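Local coordinates for endo-N-acetyl-beta-D-glucosaminidase (Hypocrea jecorina, PDB 4AC1), which hydrolyses the glycosidic bond within the N,N'-diacetylchitobiose core of N-linked glycans, and is responsible for deglycosylating the cellulases of this fungus, at residues S201-I206 / V240-E245; A158-D163 / F170-L175; R141-F146 / D182-N187. All coordinates share one frame; numbering follows the deposited sequence.

Overall arrangement
The three contacts join different parts of the outer layer and loops of one (beta/alpha)8 barrel. Contact 2, the most buried, folds the loop after strand 151-154 against the start of helix 172-179; contacts 1 and 3 are only partly buried. Contact 1 joins two neighbouring outer helices, contact 3 helix 132-146 to the approach to strand 185-189. Contacts 1 and 2 are apolar inside and polar farther out, whereas contact 3 is polar throughout, carried by one arginine. Contacts 2 and 3 each have an aspartate on a zinc ion; contact 1 has a close pair of acids instead. Arg-205 and Glu-162 bridge contacts 1 and 2, and Leu-175 of contact 2 packs on Ile-183 of contact 3.

Contact 1 of 3, residues S201-I206 / V240-E245; sequences SDYDRI and VSLVSE
Around Asp-204 and Leu-242, whose CA atoms lie 8.1 Å apart, segments 201-206 and 240-245, of helices 201-208 and 232-246, run 30° from parallel, their axes approaching to 10.9 Å. The two helices are successive outer helices of a (beta/alpha)8 barrel, following strands 185-189 and 216-221. The inner part of their interface is apolar. Leu-242 lays CD1 over one face of the Tyr-203 ring, near the rim at CG, 3.7 Å from that atom, in a CH-pi contact, while its CD2 reaches Tyr-203 CD1 at the same distance. The ring is placed there by a first torsion of -164°, which sets its CG anti to the backbone N; at its far end the phenol OH is hydrogen-bonded to Val-216 O.

Farther out, two acids meet. Asp-204 OD1 lies 2.6 Å from Glu-245 OE1, with the carboxylate planes turned 77° apart, and oxygens this close suggest that one group probably carries a proton. The same OD1 is hydrogen-bonded to Tyr-246 OH. With an alanine here, the hydroxyl of Tyr-246 would probably be left without this mate, and the Glu-245 carboxylate would be likely to turn more freely. The acidic and apolar layers join where Leu-242 CD2 rests 3.6 Å from Asp-204 OD1.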
loop_
_atom_site.group_PDB
_atom_site.type_symbol
_atom_site.label_atom_id
_atom_site.label_comp_id
_atom_site.label_asym_id
_atom_site.label_seq_id
_atom_site.Cartn_x
_atom_site.Cartn_y
_atom_site.Cartn_z
ATOM N N SER A 201 11.353 3.408 -18.478
ATOM C CA SER A 201 10.413 4.085 -19.375
ATOM C C SER A 201 9.054 4.376 -18.736
ATOM O O SER A 201 8.529 5.498 -18.864
ATOM C CB SER A 201 10.266 3.349 -20.713
ATOM O OG SER A 201 9.727 2.054 -20.529
ATOM N N ASP A 202 8.493 3.392 -18.036
ATOM C CA ASP A 202 7.181 3.590 -17.413
ATOM C C ASP A 202 7.197 4.633 -16.291
ATOM O O ASP A 202 6.359 5.550 -16.273
ATOM C CB ASP A 202 6.607 2.258 -16.932
ATOM C CG ASP A 202 6.288 1.301 -18.089
ATOM O OD1 ASP A 202 6.346 1.728 -19.268
ATOM O OD2 ASP A 202 5.982 0.116 -17.848
ATOM N N TYR A 203 8.160 4.508 -15.380
ATOM C CA TYR A 203 8.315 5.471 -14.298
ATOM C C TYR A 203 8.491 6.886 -14.870
ATOM O O TYR A 203 7.844 7.836 -14.412
ATOM C CB TYR A 203 9.486 5.066 -13.388
ATOM C CG TYR A 203 9.516 5.752 -12.038
ATOM C CD1 TYR A 203 9.956 7.067 -11.905
ATOM C CD2 TYR A 203 9.111 5.071 -10.888
ATOM C CE1 TYR A 203 9.980 7.690 -10.663
ATOM C CE2 TYR A 203 9.139 5.688 -9.637
ATOM C CZ TYR A 203 9.582 6.992 -9.542
ATOM O OH TYR A 203 9.620 7.655 -8.340
ATOM N N ASP A 204 9.344 7.023 -15.887
ATOM C CA ASP A 204 9.564 8.329 -16.534
ATOM C C ASP A 204 8.284 8.891 -17.166
ATOM O O ASP A 204 8.023 10.092 -17.097
ATOM C CB ASP A 204 10.643 8.245 -17.627
ATOM C CG ASP A 204 12.073 8.052 -17.085
ATOM O OD1 ASP A 204 12.379 8.346 -15.911
ATOM O OD2 ASP A 204 12.923 7.615 -17.887
ATOM N N ARG A 205 7.498 8.025 -17.801
ATOM C CA ARG A 205 6.229 8.441 -18.401
ATOM C C ARG A 205 5.246 8.952 -17.332
ATOM O O ARG A 205 4.537 9.950 -17.529
ATOM C CB ARG A 205 5.627 7.292 -19.215
ATOM C CG ARG A 205 4.495 7.699 -20.156
ATOM C CD ARG A 205 4.002 6.529 -21.015
ATOM N NE ARG A 205 5.056 5.971 -21.857
ATOM C CZ ARG A 205 5.665 4.805 -21.663
ATOM N NH1 ARG A 205 5.347 4.027 -20.639
ATOM N NH2 ARG A 205 6.617 4.419 -22.506
ATOM N N ILE A 206 5.218 8.270 -16.190
ATOM C CA ILE A 206 4.359 8.676 -15.089
ATOM C C ILE A 206 4.780 10.065 -14.576
ATOM O O ILE A 206 3.938 10.943 -14.372
ATOM C CB ILE A 206 4.401 7.626 -13.967
ATOM C CG1 ILE A 206 3.634 6.365 -14.392
ATOM C CG2 ILE A 206 3.852 8.203 -12.675
ATOM C CD1 ILE A 206 3.933 5.123 -13.554
ATOM N N VAL A 240 18.893 2.665 -9.988
ATOM C CA VAL A 240 20.145 3.426 -10.183
ATOM C C VAL A 240 19.937 4.527 -11.239
ATOM O O VAL A 240 20.306 5.686 -11.028
ATOM C CB VAL A 240 21.360 2.514 -10.530
ATOM C CG1 VAL A 240 22.578 3.356 -10.936
ATOM C CG2 VAL A 240 21.712 1.644 -9.347
ATOM N N SER A 241 19.333 4.155 -12.363
ATOM C CA SER A 241 19.074 5.114 -13.431
ATOM C C SER A 241 18.081 6.201 -13.007
ATOM O O SER A 241 18.302 7.380 -13.259
ATOM C CB SER A 241 18.585 4.393 -14.681
ATOM O OG SER A 241 18.337 5.310 -15.726
ATOM N N LEU A 242 16.980 5.806 -12.361
ATOM C CA LEU A 242 15.993 6.779 -11.893
ATOM C C LEU A 242 16.584 7.795 -10.925
ATOM O O LEU A 242 16.325 8.989 -11.060
ATOM C CB LEU A 242 14.797 6.077 -11.235
ATOM C CG LEU A 242 13.949 5.208 -12.168
ATOM C CD1 LEU A 242 12.920 4.438 -11.368
ATOM C CD2 LEU A 242 13.286 6.045 -13.242
ATOM N N VAL A 243 17.372 7.320 -9.959
ATOM C CA VAL A 243 18.019 8.184 -8.972
ATOM C C VAL A 243 18.969 9.186 -9.657
ATOM O O VAL A 243 19.064 10.344 -9.254
ATOM C CB VAL A 243 18.706 7.326 -7.871
ATOM C CG1 VAL A 243 19.704 8.138 -7.034
ATOM C CG2 VAL A 243 17.639 6.691 -6.976
ATOM N N SER A 244 19.649 8.734 -10.717
ATOM C CA SER A 244 20.530 9.638 -11.481
ATOM C C SER A 244 19.745 10.781 -12.147
ATOM O O SER A 244 20.278 11.885 -12.341
ATOM C CB SER A 244 21.370 8.863 -12.499
ATOM O OG SER A 244 20.652 8.597 -13.685
ATOM N N GLU A 245 18.479 10.512 -12.474
ATOM C CA GLU A 245 17.583 11.502 -13.074
ATOM C C GLU A 245 16.966 12.429 -12.036
ATOM O O GLU A 245 16.918 13.645 -12.239
ATOM C CB GLU A 245 16.424 10.813 -13.801
ATOM C CG GLU A 245 16.776 9.926 -14.970
ATOM C CD GLU A 245 15.522 9.466 -15.691
ATOM O OE1 GLU A 245 14.931 8.464 -15.256
ATOM O OE2 GLU A 245 15.098 10.145 -16.648
#

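Contact 2 of 3, residues A158-D163 / F170-L175; sequences ASALED and FSYTAL. With ZN (zinc ion), chain I.
A zinc site edges the loop-helix junction at which Ala-160, Leu-161 and Asp-163 meet Tyr-172 and Thr-173, at the start of helix 172-179. The inner half is apolar. A first torsion of -79° sets Tyr-172 CG beside its backbone N and anti to its carbonyl carbon, placing the ring against Ala-160 and Leu-161. Ala-160 CB approaches the ring obliquely, 3.8 Å from Tyr-172 CD1, and Leu-161 brings its CD2 branch to 3.5 Å from Tyr-172 CB, the two side chains crossing at a slant. Phe-170, two residues before the tyrosine, lies over one face of its ring, Phe-170 CE1 standing 3.4 Å above the centre. The phenol is held at its end by a hydrogen bond between Tyr-172 OH and Ser-168 OG.

Between the backbones a water does the joining. It donates to Ala-160 O at 2.7 Å and accepts from Tyr-172 N at 2.9 Å, so an amide of the first helical turn is satisfied through the loop. Ser-171 is the N-cap: its OG accepts from Ala-174 N over 3.0 Å in an almost straight bond, 172° at the hydrogen.

At the rim, Asp-163 OD2 binds the zinc ion at 2.1 Å, and four waters and Asn-209 OD1 complete six ligands. One of those waters also donates to Asp-163 OD1 at 2.6 Å, so both carboxylate oxygens are engaged and the group is held against rotation. Thr-173 CG2 lies near Asp-163 OD1, a loose contact. Another water, hydrogen-bonded to Thr-173 OG1 and weakly to Asp-163 OD1, probably joins the two, although Thr-173 is modelled in two positions. The loop between strand 151-154 and helix 172-179 is a beta-to-alpha connection of the (beta/alpha)8 barrel, here with an N-capped helix.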
loop_
_atom_site.group_PDB
_atom_site.type_symbol
_atom_site.label_atom_id
_atom_site.label_comp_id
_atom_site.label_asym_id
_atom_site.label_seq_id
_atom_site.Cartn_x
_atom_site.Cartn_y
_atom_site.Cartn_z
ATOM N N ALA A 158 0.190 0.947 -12.577
ATOM C CA ALA A 158 1.072 1.935 -13.191
ATOM C C ALA A 158 0.442 2.668 -14.382
ATOM O O ALA A 158 0.516 3.893 -14.454
ATOM C CB ALA A 158 2.394 1.291 -13.596
ATOM N N SER A 159 -0.197 1.924 -15.288
ATOM C CA SER A 159 -0.825 2.502 -16.478
ATOM C C SER A 159 -1.934 3.503 -16.126
ATOM O O SER A 159 -2.284 4.348 -16.941
ATOM C CB SER A 159 -1.346 1.410 -17.415
ATOM O OG SER A 159 -2.141 0.488 -16.703
ATOM N N ALA A 160 -2.500 3.412 -14.925
ATOM C CA ALA A 160 -3.523 4.381 -14.501
ATOM C C ALA A 160 -2.955 5.778 -14.274
ATOM O O ALA A 160 -3.704 6.758 -14.243
ATOM C CB ALA A 160 -4.248 3.895 -13.263
ATOM N N LEU A 161 -1.638 5.860 -14.138
ATOM C CA LEU A 161 -0.944 7.143 -13.996
ATOM C C LEU A 161 -0.366 7.626 -15.332
ATOM O O LEU A 161 0.342 8.639 -15.392
ATOM C CB LEU A 161 0.155 7.053 -12.936
ATOM C CG LEU A 161 -0.267 6.604 -11.533
ATOM C CD1 LEU A 161 0.891 6.749 -10.573
ATOM C CD2 LEU A 161 -1.503 7.338 -11.037
ATOM N N GLU A 162 -0.688 6.879 -16.392
ATOM C CA GLU A 162 -0.250 7.152 -17.767
ATOM C C GLU A 162 -1.442 7.256 -18.723
ATOM O O GLU A 162 -1.320 6.904 -19.902
ATOM C CB GLU A 162 0.677 6.036 -18.246
ATOM C CG GLU A 162 1.923 5.864 -17.395
ATOM C CD GLU A 162 2.639 4.551 -17.660
ATOM O OE1 GLU A 162 2.208 3.498 -17.146
ATOM O OE2 GLU A 162 3.638 4.556 -18.405
ATOM N N ASP A 163 -2.585 7.725 -18.230
ATOM C CA ASP A 163 -3.782 7.925 -19.064
ATOM C C ASP A 163 -4.291 6.635 -19.723
ATOM O O ASP A 163 -4.877 6.672 -20.817
ATOM C CB ASP A 163 -3.535 9.017 -20.127
ATOM C CG ASP A 163 -2.949 10.296 -19.541
ATOM O OD1 ASP A 163 -3.420 10.735 -18.470
ATOM O OD2 ASP A 163 -2.018 10.871 -20.160
ATOM N N PHE A 170 -12.303 5.925 -11.472
ATOM C CA PHE A 170 -11.982 7.353 -11.438
ATOM C C PHE A 170 -10.623 7.688 -12.063
ATOM O O PHE A 170 -9.775 6.805 -12.268
ATOM C CB PHE A 170 -12.044 7.896 -10.008
ATOM C CG PHE A 170 -11.053 7.266 -9.072
ATOM C CD1 PHE A 170 -9.727 7.683 -9.075
ATOM C CD2 PHE A 170 -11.444 6.255 -8.190
ATOM C CE1 PHE A 170 -8.799 7.122 -8.216
ATOM C CE2 PHE A 170 -10.510 5.689 -7.310
ATOM C CZ PHE A 170 -9.187 6.119 -7.337
ATOM N N SER A 171 -10.425 8.973 -12.355
ATOM C CA SER A 171 -9.179 9.455 -12.931
ATOM C C SER A 171 -8.157 9.822 -11.847
ATOM O O SER A 171 -8.444 10.632 -10.959
ATOM C CB SER A 171 -9.454 10.665 -13.827
ATOM O OG SER A 171 -8.240 11.340 -14.105
ATOM N N TYR A 172 -6.954 9.256 -11.939
ATOM C CA TYR A 172 -5.887 9.601 -11.007
ATOM C C TYR A 172 -5.297 10.976 -11.292
ATOM O O TYR A 172 -4.782 11.614 -10.386
ATOM C CB TYR A 172 -4.800 8.525 -10.996
ATOM C CG TYR A 172 -5.208 7.330 -10.168
ATOM C CD1 TYR A 172 -5.910 6.271 -10.745
ATOM C CD2 TYR A 172 -4.921 7.268 -8.800
ATOM C CE1 TYR A 172 -6.319 5.188 -9.998
ATOM C CE2 TYR A 172 -5.332 6.187 -8.031
ATOM C CZ TYR A 172 -6.020 5.147 -8.644
ATOM O OH TYR A 172 -6.421 4.071 -7.889
ATOM N N THR A 173 -5.354 11.437 -12.542
ATOM C CA THR A 173 -4.865 12.789 -12.815
ATOM C C THR A 173 -5.845 13.819 -12.261
ATOM O O THR A 173 -5.413 14.805 -11.673
ATOM C CB THR A 173 -4.584 13.068 -14.289
ATOM O OG1 THR A 173 -5.717 12.667 -15.052
ATOM C CG2 THR A 173 -3.330 12.325 -14.769
ATOM N N ALA A 174 -7.151 13.581 -12.378
ATOM C CA ALA A 174 -8.137 14.472 -11.755
ATOM C C ALA A 174 -7.972 14.458 -10.233
ATOM O O ALA A 174 -7.977 15.513 -9.596
ATOM C CB ALA A 174 -9.541 14.068 -12.139
ATOM N N LEU A 175 -7.844 13.264 -9.648
ATOM C CA LEU A 175 -7.619 13.133 -8.202
ATOM C C LEU A 175 -6.382 13.897 -7.733
ATOM O O LEU A 175 -6.422 14.605 -6.711
ATOM C CB LEU A 175 -7.504 11.661 -7.806
ATOM C CG LEU A 175 -7.331 11.355 -6.317
ATOM C CD1 LEU A 175 -8.532 11.818 -5.527
ATOM C CD2 LEU A 175 -7.100 9.867 -6.112
HETATM ZN ZN ZN I . -1.527 12.902 -19.729
HETATM O O HOH W 1 -6.325 7.564 -14.178
HETATM O O HOH W 2 -5.736 10.137 -15.969
HETATM O O HOH W 3 -2.932 13.328 -18.404
HETATM O O HOH W 4 -2.745 13.449 -21.287
HETATM O O HOH W 5 0.060 12.655 -21.208
HETATM O O HOH W 6 -0.983 14.752 -19.656
#

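Contact 3 of 3, residues R141-F146 / D182-N187. With ZN (zinc ion), chain K.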
loop_
_atom_site.group_PDB
_atom_site.type_symbol
_atom_site.label_atom_id
_atom_site.label_comp_id
_atom_site.label_asym_id
_atom_site.label_seq_id
_atom_site.Cartn_x
_atom_site.Cartn_y
_atom_site.Cartn_z
ATOM N N ARG A 141 -12.467 13.695 3.415
ATOM C CA ARG A 141 -13.054 13.420 4.716
ATOM C C ARG A 141 -12.032 12.801 5.673
ATOM O O ARG A 141 -11.954 13.209 6.840
ATOM C CB ARG A 141 -14.295 12.526 4.593
ATOM C CG ARG A 141 -14.939 12.147 5.916
ATOM C CD ARG A 141 -15.450 13.333 6.717
ATOM N NE ARG A 141 -16.124 12.843 7.916
ATOM C CZ ARG A 141 -17.376 12.396 7.931
ATOM N NH1 ARG A 141 -18.101 12.414 6.818
ATOM N NH2 ARG A 141 -17.906 11.936 9.058
ATOM N N LEU A 142 -11.243 11.842 5.177
ATOM C CA LEU A 142 -10.152 11.271 5.985
ATOM C C LEU A 142 -9.179 12.354 6.424
ATOM O O LEU A 142 -8.783 12.410 7.590
ATOM C CB LEU A 142 -9.417 10.182 5.205
ATOM C CG LEU A 142 -10.092 8.809 5.147
ATOM C CD1 LEU A 142 -9.412 7.950 4.094
ATOM C CD2 LEU A 142 -10.061 8.114 6.512
ATOM N N ARG A 143 -8.798 13.221 5.483
ATOM C CA ARG A 143 -7.879 14.323 5.758
ATOM C C ARG A 143 -8.479 15.276 6.802
ATOM O O ARG A 143 -7.786 15.751 7.710
ATOM C CB ARG A 143 -7.549 15.047 4.443
ATOM C CG ARG A 143 -6.380 16.017 4.479
ATOM C CD ARG A 143 -5.153 15.422 5.157
ATOM N NE ARG A 143 -4.397 14.484 4.319
ATOM C CZ ARG A 143 -3.479 13.665 4.818
ATOM N NH1 ARG A 143 -3.245 13.678 6.122
ATOM N NH2 ARG A 143 -2.809 12.836 4.034
ATOM N N ALA A 144 -9.766 15.562 6.659
ATOM C CA ALA A 144 -10.471 16.432 7.596
ATOM C C ALA A 144 -10.499 15.849 9.008
ATOM O O ALA A 144 -10.209 16.554 9.973
ATOM C CB ALA A 144 -11.902 16.733 7.100
ATOM N N ASP A 145 -10.815 14.560 9.122
ATOM C CA ASP A 145 -10.967 13.927 10.430
ATOM C C ASP A 145 -9.666 13.576 11.138
ATOM O O ASP A 145 -9.598 13.614 12.372
ATOM C CB ASP A 145 -11.816 12.658 10.324
ATOM C CG ASP A 145 -13.260 12.947 9.976
ATOM O OD1 ASP A 145 -13.669 14.130 9.938
ATOM O OD2 ASP A 145 -14.003 11.976 9.761
ATOM N N PHE A 146 -8.646 13.215 10.366
ATOM C CA PHE A 146 -7.409 12.686 10.956
ATOM C C PHE A 146 -6.220 13.641 10.948
ATOM O O PHE A 146 -5.168 13.310 11.508
ATOM C CB PHE A 146 -7.043 11.321 10.356
ATOM C CG PHE A 146 -7.960 10.223 10.798
ATOM C CD1 PHE A 146 -7.810 9.625 12.043
ATOM C CD2 PHE A 146 -9.000 9.812 9.983
ATOM C CE1 PHE A 146 -8.674 8.623 12.456
ATOM C CE2 PHE A 146 -9.861 8.804 10.388
ATOM C CZ PHE A 146 -9.702 8.212 11.633
ATOM N N ASP A 182 -3.475 16.216 -0.360
ATOM C CA ASP A 182 -3.966 15.363 0.725
ATOM C C ASP A 182 -3.441 13.936 0.603
ATOM O O ASP A 182 -3.703 13.096 1.461
ATOM C CB ASP A 182 -5.490 15.285 0.702
ATOM C CG ASP A 182 -6.167 16.629 0.829
ATOM O OD1 ASP A 182 -5.555 17.614 1.296
ATOM O OD2 ASP A 182 -7.354 16.696 0.454
ATOM N N ILE A 183 -2.709 13.649 -0.469
ATOM C CA ILE A 183 -2.257 12.287 -0.760
ATOM C C ILE A 183 -0.749 12.272 -0.607
ATOM O O ILE A 183 -0.049 13.053 -1.244
ATOM C CB ILE A 183 -2.676 11.855 -2.187
ATOM C CG1 ILE A 183 -4.203 11.741 -2.288
ATOM C CG2 ILE A 183 -1.984 10.549 -2.571
ATOM C CD1 ILE A 183 -4.729 11.753 -3.709
ATOM N N ASP A 184 -0.253 11.384 0.239
ATOM C CA ASP A 184 1.182 11.355 0.523
ATOM C C ASP A 184 2.006 10.688 -0.571
ATOM O O ASP A 184 3.084 11.174 -0.900
ATOM C CB ASP A 184 1.462 10.776 1.913
ATOM C CG ASP A 184 0.850 11.613 2.989
ATOM O OD1 ASP A 184 1.409 12.694 3.289
ATOM O OD2 ASP A 184 -0.235 11.274 3.490
ATOM N N TRP A 185 1.497 9.583 -1.123
ATOM C CA TRP A 185 2.149 8.928 -2.259
ATOM C C TRP A 185 1.233 7.893 -2.894
ATOM O O TRP A 185 0.153 7.582 -2.362
ATOM C CB TRP A 185 3.514 8.304 -1.885
ATOM C CG TRP A 185 3.445 7.037 -1.081
ATOM C CD1 TRP A 185 3.320 5.766 -1.568
ATOM C CD2 TRP A 185 3.510 6.915 0.350
ATOM N NE1 TRP A 185 3.294 4.860 -0.543
ATOM C CE2 TRP A 185 3.422 5.536 0.644
ATOM C CE3 TRP A 185 3.627 7.830 1.410
ATOM C CZ2 TRP A 185 3.423 5.046 1.950
ATOM C CZ3 TRP A 185 3.649 7.340 2.706
ATOM C CH2 TRP A 185 3.543 5.956 2.964
ATOM N N TYR A 186 1.690 7.383 -4.037
ATOM C CA TYR A 186 1.005 6.358 -4.801
ATOM C C TYR A 186 1.836 5.077 -4.790
ATOM O O TYR A 186 2.985 5.063 -5.262
ATOM C CB TYR A 186 0.775 6.844 -6.238
ATOM C CG TYR A 186 -0.030 8.127 -6.334
ATOM C CD1 TYR A 186 -1.423 8.091 -6.307
ATOM C CD2 TYR A 186 0.602 9.373 -6.458
ATOM C CE1 TYR A 186 -2.167 9.250 -6.373
ATOM C CE2 TYR A 186 -0.151 10.553 -6.533
ATOM C CZ TYR A 186 -1.531 10.473 -6.504
ATOM O OH TYR A 186 -2.261 11.645 -6.573
ATOM N N ASN A 187 1.262 4.022 -4.218
ATOM C CA ASN A 187 1.849 2.684 -4.218
ATOM C C ASN A 187 1.592 2.096 -5.589
ATOM O O ASN A 187 0.571 1.448 -5.828
ATOM C CB ASN A 187 1.178 1.839 -3.138
ATOM C CG ASN A 187 1.548 2.289 -1.751
ATOM O OD1 ASN A 187 2.724 2.259 -1.376
ATOM N ND2 ASN A 187 0.547 2.733 -0.986
HETATM ZN ZN ZN K . -7.783 18.585 0.489
HETATM O O HOH W 7 -7.207 19.068 -1.536
HETATM O O HOH W 8 -9.423 19.686 0.477
HETATM O O HOH W 9 -9.616 17.518 -0.561
HETATM O O HOH W 10 -8.068 18.666 2.763
#
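Where strand 185-189 of the (beta/alpha)8 barrel is about to begin, Arg-143 of helix 132-146 reaches across to Asp-182 and Asp-184, tying an outer helix to the approach to a barrel strand. Arg-143 is modelled in two positions; in the one described, CG is anti to the backbone N, and turns about CB-CG (47°) and CG-CD (78°) bend the chain, bringing the guanidinium edge to the acceptors. The main bond runs from Arg-143 NH2 to Asp-182 O, 2.7 Å long. That oxygen lies in the guanidinium plane, although the donor stands 46° out of the carbonyl plane. NE adds a weak bond to the same oxygen, and Arg-143 NH2 makes a salt bridge, its hydrogen bond weak, with Asp-184 OD2 at 3.1 Å, an atom that Ile-152 N also serves. NH1 is bonded to Phe-150 O and Gly-147 O; in this conformer all three nitrogens have partners, which would restrain the group.

The carboxylate of Asp-182 is engaged differently. It grips a zinc ion unevenly, OD2 at 1.9 Å and OD1 at 2.6 Å, with four waters filling the remaining places. Arg-143 meets this carboxylate with its aliphatic part, CG lying 3.7 Å from Asp-182 OD1.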